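PDB 3MCX: SusD superfamily protein, which is of unknown function but, as a member of the SusD family, probably helps capture glycans at the outer membrane of this gut bacterium. Local coordinates for residues Asp307-Leu312 and Ser386-Asp391; Gly379-Ile384 and Asp404-Glu409. All blocks are in the same frame, centred on the assembly; numbering follows the deposited sequence.

Contact 1 of 2, residues Asp307-Leu312 and Ser386-Asp391; sequences DVRHCL and SRRTTD. With ZN (zinc ion), chain F.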
loop_
_atom_site.group_PDB
_atom_site.type_symbol
_atom_site.label_atom_id
_atom_site.label_comp_id
_atom_site.label_asym_id
_atom_site.label_seq_id
_atom_site.Cartn_x
_atom_site.Cartn_y
_atom_site.Cartn_z
ATOM N N ASP A 307 -17.499 11.906 -13.097
ATOM C CA ASP A 307 -16.710 10.851 -12.502
ATOM C C ASP A 307 -17.482 10.230 -11.306
ATOM O O ASP A 307 -17.884 10.929 -10.375
ATOM C CB ASP A 307 -15.375 11.430 -12.052
ATOM C CG ASP A 307 -14.348 10.379 -11.757
ATOM O OD1 ASP A 307 -14.633 9.374 -11.040
ATOM O OD2 ASP A 307 -13.176 10.564 -12.187
ATOM N N VAL A 308 -17.677 8.918 -11.328
ATOM C CA VAL A 308 -18.376 8.245 -10.221
ATOM C C VAL A 308 -17.640 8.405 -8.886
ATOM O O VAL A 308 -18.279 8.342 -7.838
ATOM C CB VAL A 308 -18.574 6.740 -10.529
ATOM C CG1 VAL A 308 -17.279 5.970 -10.489
ATOM C CG2 VAL A 308 -19.667 6.109 -9.583
ATOM N N ARG A 309 -16.325 8.626 -8.904
ATOM C CA ARG A 309 -15.528 8.696 -7.669
ATOM C C ARG A 309 -15.844 9.936 -6.811
ATOM O O ARG A 309 -15.440 9.985 -5.644
ATOM C CB ARG A 309 -14.038 8.552 -8.022
ATOM C CG ARG A 309 -13.751 7.143 -8.500
ATOM C CD ARG A 309 -12.450 6.986 -9.256
ATOM N NE ARG A 309 -12.462 7.696 -10.533
ATOM C CZ ARG A 309 -11.634 7.446 -11.539
ATOM N NH1 ARG A 309 -10.750 6.453 -11.474
ATOM N NH2 ARG A 309 -11.676 8.198 -12.613
ATOM N N HIS A 310 -16.605 10.879 -7.357
ATOM C CA HIS A 310 -17.146 11.949 -6.520
ATOM C C HIS A 310 -17.987 11.398 -5.384
ATOM O O HIS A 310 -18.116 12.052 -4.359
ATOM C CB HIS A 310 -17.979 12.948 -7.313
ATOM C CG HIS A 310 -17.165 13.785 -8.232
ATOM N ND1 HIS A 310 -16.367 14.820 -7.797
ATOM C CD2 HIS A 310 -17.012 13.726 -9.577
ATOM C CE1 HIS A 310 -15.734 15.345 -8.840
ATOM N NE2 HIS A 310 -16.122 14.711 -9.935
ATOM N N CYS A 311 -18.527 10.197 -5.533
ATOM C CA CYS A 311 -19.329 9.571 -4.477
ATOM C C CYS A 311 -18.546 9.301 -3.202
ATOM O O CYS A 311 -19.130 9.073 -2.166
ATOM C CB CYS A 311 -19.918 8.230 -4.969
ATOM S SG CYS A 311 -18.783 6.808 -5.135
ATOM N N LEU A 312 -17.220 9.242 -3.304
ATOM C CA LEU A 312 -16.351 8.921 -2.169
ATOM C C LEU A 312 -15.830 10.145 -1.423
ATOM O O LEU A 312 -15.073 9.994 -0.475
ATOM C CB LEU A 312 -15.138 8.131 -2.678
ATOM C CG LEU A 312 -15.468 6.741 -3.210
ATOM C CD1 LEU A 312 -14.235 6.162 -3.893
ATOM C CD2 LEU A 312 -16.010 5.823 -2.142
ATOM N N SER A 386 -13.493 4.063 -18.714
ATOM C CA SER A 386 -14.852 3.817 -19.225
ATOM C C SER A 386 -15.824 3.330 -18.156
ATOM O O SER A 386 -17.041 3.442 -18.350
ATOM C CB SER A 386 -14.847 2.803 -20.364
ATOM O OG SER A 386 -14.448 1.528 -19.917
ATOM N N ARG A 387 -15.286 2.783 -17.064
ATOM C CA ARG A 387 -16.089 2.306 -15.934
ATOM C C ARG A 387 -16.178 3.303 -14.787
ATOM O O ARG A 387 -16.699 2.986 -13.699
ATOM C CB ARG A 387 -15.548 0.937 -15.443
ATOM C CG ARG A 387 -15.748 -0.203 -16.417
ATOM C CD ARG A 387 -15.092 -1.465 -15.906
ATOM N NE ARG A 387 -15.398 -2.627 -16.710
ATOM C CZ ARG A 387 -14.818 -2.927 -17.871
ATOM N NH1 ARG A 387 -13.829 -2.181 -18.361
ATOM N NH2 ARG A 387 -15.191 -4.008 -18.524
ATOM N N ARG A 388 -15.637 4.506 -14.988
ATOM C CA ARG A 388 -15.610 5.518 -13.935
ATOM C C ARG A 388 -16.250 6.845 -14.342
ATOM O O ARG A 388 -16.439 7.736 -13.509
ATOM C CB ARG A 388 -14.171 5.746 -13.454
ATOM C CG ARG A 388 -13.497 4.501 -12.918
ATOM C CD ARG A 388 -14.111 4.014 -11.633
ATOM N NE ARG A 388 -13.349 2.886 -11.195
ATOM C CZ ARG A 388 -13.670 1.616 -11.415
ATOM N NH1 ARG A 388 -14.788 1.299 -12.022
ATOM N NH2 ARG A 388 -12.830 0.686 -10.972
ATOM N N THR A 389 -16.533 7.005 -15.621
ATOM C CA THR A 389 -17.184 8.215 -16.110
ATOM C C THR A 389 -18.110 7.904 -17.265
ATOM O O THR A 389 -17.928 6.914 -17.967
ATOM C CB THR A 389 -16.152 9.293 -16.531
ATOM O OG1 THR A 389 -16.838 10.485 -16.931
ATOM C CG2 THR A 389 -15.259 8.799 -17.687
ATOM N N THR A 390 -19.111 8.748 -17.466
ATOM C CA THR A 390 -19.955 8.650 -18.655
ATOM C C THR A 390 -19.493 9.536 -19.813
ATOM O O THR A 390 -20.087 9.509 -20.876
ATOM C CB THR A 390 -21.403 9.018 -18.334
ATOM O OG1 THR A 390 -21.415 10.289 -17.670
ATOM C CG2 THR A 390 -22.026 7.957 -17.419
ATOM N N ASP A 391 -18.441 10.322 -19.584
ATOM C CA ASP A 391 -17.938 11.230 -20.620
ATOM C C ASP A 391 -16.961 10.408 -21.486
ATOM O O ASP A 391 -15.845 10.140 -21.080
ATOM C CB ASP A 391 -17.201 12.390 -19.936
ATOM C CG ASP A 391 -16.617 13.383 -20.928
ATOM O OD1 ASP A 391 -16.795 13.219 -22.160
ATOM O OD2 ASP A 391 -15.910 14.291 -20.449
HETATM ZN ZN ZN F . -16.816 14.707 -23.630
HETATM O O HOH W 1 -15.977 16.268 -22.234
HETATM O O HOH W 2 -17.630 13.085 -24.826
HETATM O O HOH W 3 -16.639 15.846 -25.323
HETATM O O HOH W 4 -18.831 15.302 -23.382
#

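Contact 2 of 2, residues Gly379-Ile384 and Asp404-Glu409; sequences GYLNDI and DRILKE. With ZN (zinc ion), chain E.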
loop_
_atom_site.group_PDB
_atom_site.type_symbol
_atom_site.label_atom_id
_atom_site.label_comp_id
_atom_site.label_asym_id
_atom_site.label_seq_id
_atom_site.Cartn_x
_atom_site.Cartn_y
_atom_site.Cartn_z
ATOM N N GLY A 379 -5.744 0.250 -23.979
ATOM C CA GLY A 379 -7.024 -0.412 -23.719
ATOM C C GLY A 379 -7.245 -0.628 -22.244
ATOM O O GLY A 379 -8.355 -0.462 -21.747
ATOM N N TYR A 380 -6.186 -1.001 -21.523
ATOM C CA TYR A 380 -6.339 -1.251 -20.091
ATOM C C TYR A 380 -6.629 0.030 -19.317
ATOM O O TYR A 380 -7.412 0.031 -18.351
ATOM C CB TYR A 380 -5.113 -1.963 -19.505
ATOM C CG TYR A 380 -4.869 -3.346 -20.071
ATOM C CD1 TYR A 380 -5.929 -4.223 -20.339
ATOM C CD2 TYR A 380 -3.572 -3.795 -20.332
ATOM C CE1 TYR A 380 -5.693 -5.497 -20.850
ATOM C CE2 TYR A 380 -3.338 -5.064 -20.826
ATOM C CZ TYR A 380 -4.390 -5.911 -21.080
ATOM O OH TYR A 380 -4.152 -7.186 -21.580
ATOM N N LEU A 381 -5.993 1.124 -19.712
ATOM C CA LEU A 381 -6.332 2.423 -19.125
ATOM C C LEU A 381 -7.799 2.744 -19.388
ATOM O O LEU A 381 -8.515 3.173 -18.491
ATOM C CB LEU A 381 -5.453 3.552 -19.674
ATOM C CG LEU A 381 -5.754 4.911 -19.018
ATOM C CD1 LEU A 381 -5.560 4.904 -17.492
ATOM C CD2 LEU A 381 -4.963 6.050 -19.730
ATOM N N ASN A 382 -8.244 2.523 -20.609
ATOM C CA ASN A 382 -9.631 2.806 -20.987
ATOM C C ASN A 382 -10.636 1.879 -20.285
ATOM O O ASN A 382 -11.764 2.285 -20.029
ATOM C CB ASN A 382 -9.808 2.807 -22.499
ATOM C CG ASN A 382 -9.267 4.079 -23.132
ATOM O OD1 ASN A 382 -9.177 5.127 -22.461
ATOM N ND2 ASN A 382 -8.867 3.997 -24.405
ATOM N N ASP A 383 -10.203 0.669 -19.916
ATOM C CA ASP A 383 -11.045 -0.227 -19.097
ATOM C C ASP A 383 -11.386 0.398 -17.753
ATOM O O ASP A 383 -12.452 0.170 -17.227
ATOM C CB ASP A 383 -10.355 -1.572 -18.869
ATOM C CG ASP A 383 -10.535 -2.522 -20.034
ATOM O OD1 ASP A 383 -11.660 -2.601 -20.560
ATOM O OD2 ASP A 383 -9.541 -3.194 -20.436
ATOM N N ILE A 384 -10.489 1.185 -17.212
ATOM C CA ILE A 384 -10.756 1.897 -15.969
ATOM C C ILE A 384 -11.585 3.129 -16.276
ATOM O O ILE A 384 -12.683 3.279 -15.750
ATOM C CB ILE A 384 -9.466 2.244 -15.225
ATOM C CG1 ILE A 384 -8.646 0.976 -14.922
ATOM C CG2 ILE A 384 -9.811 3.022 -13.954
ATOM C CD1 ILE A 384 -9.351 -0.124 -14.135
ATOM N N ASP A 404 1.258 11.218 -17.934
ATOM C CA ASP A 404 0.512 12.078 -17.022
ATOM C C ASP A 404 -0.939 11.632 -16.963
ATOM O O ASP A 404 -1.544 11.631 -15.897
ATOM C CB ASP A 404 0.577 13.539 -17.467
ATOM C CG ASP A 404 -0.093 14.475 -16.465
ATOM O OD1 ASP A 404 0.316 14.474 -15.287
ATOM O OD2 ASP A 404 -1.036 15.175 -16.874
ATOM N N ARG A 405 -1.508 11.257 -18.107
ATOM C CA ARG A 405 -2.897 10.787 -18.072
ATOM C C ARG A 405 -3.097 9.518 -17.251
ATOM O O ARG A 405 -4.085 9.392 -16.512
ATOM C CB ARG A 405 -3.449 10.629 -19.467
ATOM C CG ARG A 405 -4.963 10.387 -19.485
ATOM C CD ARG A 405 -5.713 11.603 -18.954
ATOM N NE ARG A 405 -7.158 11.418 -18.884
ATOM C CZ ARG A 405 -7.805 10.793 -17.899
ATOM N NH1 ARG A 405 -7.147 10.166 -16.912
ATOM N NH2 ARG A 405 -9.138 10.711 -17.980
ATOM N N ILE A 406 -2.146 8.590 -17.310
ATOM C CA ILE A 406 -2.186 7.403 -16.489
ATOM C C ILE A 406 -2.053 7.751 -15.001
ATOM O O ILE A 406 -2.797 7.250 -14.142
ATOM C CB ILE A 406 -1.064 6.410 -16.864
ATOM C CG1 ILE A 406 -1.229 5.918 -18.305
ATOM C CG2 ILE A 406 -1.073 5.232 -15.896
ATOM C CD1 ILE A 406 0.016 5.129 -18.787
ATOM N N LEU A 407 -1.088 8.615 -14.697
ATOM C CA LEU A 407 -0.830 8.985 -13.311
ATOM C C LEU A 407 -2.002 9.746 -12.680
ATOM O O LEU A 407 -2.301 9.523 -11.504
ATOM C CB LEU A 407 0.508 9.754 -13.217
ATOM C CG LEU A 407 1.738 8.922 -13.629
ATOM C CD1 LEU A 407 3.028 9.757 -13.340
ATOM C CD2 LEU A 407 1.848 7.575 -12.916
ATOM N N LYS A 408 -2.643 10.633 -13.459
ATOM C CA LYS A 408 -3.914 11.224 -13.022
ATOM C C LYS A 408 -4.970 10.174 -12.712
ATOM O O LYS A 408 -5.627 10.249 -11.675
ATOM C CB LYS A 408 -4.474 12.191 -14.055
ATOM C CG LYS A 408 -3.767 13.548 -14.142
ATOM C CD LYS A 408 -4.520 14.494 -15.071
ATOM C CE LYS A 408 -4.026 15.928 -15.052
ATOM N NZ LYS A 408 -4.907 16.849 -15.858
ATOM N N GLU A 409 -5.147 9.192 -13.578
ATOM C CA GLU A 409 -6.147 8.163 -13.331
ATOM C C GLU A 409 -5.824 7.369 -12.086
ATOM O O GLU A 409 -6.733 7.035 -11.297
ATOM C CB GLU A 409 -6.273 7.236 -14.544
ATOM C CG GLU A 409 -7.578 6.454 -14.568
ATOM C CD GLU A 409 -8.788 7.338 -14.659
ATOM O OE1 GLU A 409 -8.701 8.485 -15.143
ATOM O OE2 GLU A 409 -9.862 6.846 -14.260
HETATM ZN ZN ZN E . -12.245 -4.106 -21.796
#

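Contact 1 of 2, residues Asp307-Leu312 and Ser386-Asp391
Asp307 OD1 is gripped by two donors of its own segment. The backbone N of Arg309 bonds to its anti lone pair and closes an Asx turn at the start of the 3-10 segment 308-312. Arg309 NE takes the syn lone pair of Asp307 OD1 at 2.8 Å. Arg309 NH2 reaches Asp307 OD2, so the guanidinium meets the carboxylate side-on, in a two-nitrogen salt bridge. CG of Asp307 stands anti to its backbone N (chi1 -165°), and the Arg309 chain bends at chi3 to reach it. The guanidinium, held at its edge, offers a face to the other loop. Arg388 CB sits over the centre of that face, 3.6 Å from Arg309 CZ. The two guanidinium planes are nearly perpendicular. Their like charges come near, Arg309 NH1 4.4 Å from Arg388 NE, and Glu413 makes salt bridges to both, probably offsetting the repulsion. The loops are joined by one straight backbone hydrogen bond, Val308 N to Arg388 O, 2.8 Å. Thr389 OG1 accepts from the backbone N of Asp391 in an ST turn and is also hydrogen-bonded to Asp304 OD2. Asp391 OD1 binds zinc at 2.1 Å, with Ser393 and four waters, one of which donates to Asp391 OD2.

Contact 2 of 2, residues Gly379-Ile384 and Asp404-Glu409
Leu381 is the main apolar link between two successive helices of the helical SusD fold, 374-385 and 403-414, which are joined by a long loop. The short helix segments pack at 33° to each other, with axes 11.1 Å apart, so side chains must bridge the gap. CB of Leu381 points toward the partner helix. CG is anti to the backbone N (chi1 -177°), which places the branch beside the carbonyl carbon, with both methyls against the partner helix. The two methyls then part. CD1 of Leu381 rests 3.8 Å from Glu409 CB, with Glu409 CG almost as near. CD2 of Leu381 goes to the preceding turn and lies 4.0 Å from Ile406 CG1. Arg405 CG is a looser neighbour of the same CD2. Phe401 touches both Leu381 and Ile406, and Leu361 of helix 356-370 also packs on Leu381.

On helix 374-385, Asp383 OD1 binds a zinc ion at 2.0 Å. Ile384, one turn on from Leu381, sets its CG2 methyl 3.8 Å from Glu409 OE2. Glu409 is thus an acid whose aliphatic part packs against the neighbouring helix. Its chain leaves anti to the backbone N, then bends at chi2 (62°). The buried carboxylate has positively charged partners at both oxygens, which would be expected to keep the acid ionised. OE2 forms a salt bridge with Arg309. At the other oxygen, Arg405 NH1, from one turn earlier, meets the anti lone pair of Glu409 OE1 at 2.9 Å, and that oxygen lies close to the guanidinium plane.

How the contacts relate
The centres of contacts 1 and 2 are 13 Å apart, on the same side of the chain's centre. Their segments alternate along the chain: 307-312, 379-384, 386-391, 404-409. Helix 374-385 carries the first half of contact 2, and the loop that leaves it supplies the second half of contact 1. That loop leads on to helix 403-414. A salt bridge joins the contacts directly, with Arg309 NH2 2.8 Å from Glu409 OE2. Glu413 lies a turn further along the same helix as Glu409. Arg309, Arg388, Glu409 and Glu413 thus form one charged network that ties segment 307-312 and the loop to helix 403-414, while helix 374-385 joins through apolar side chains.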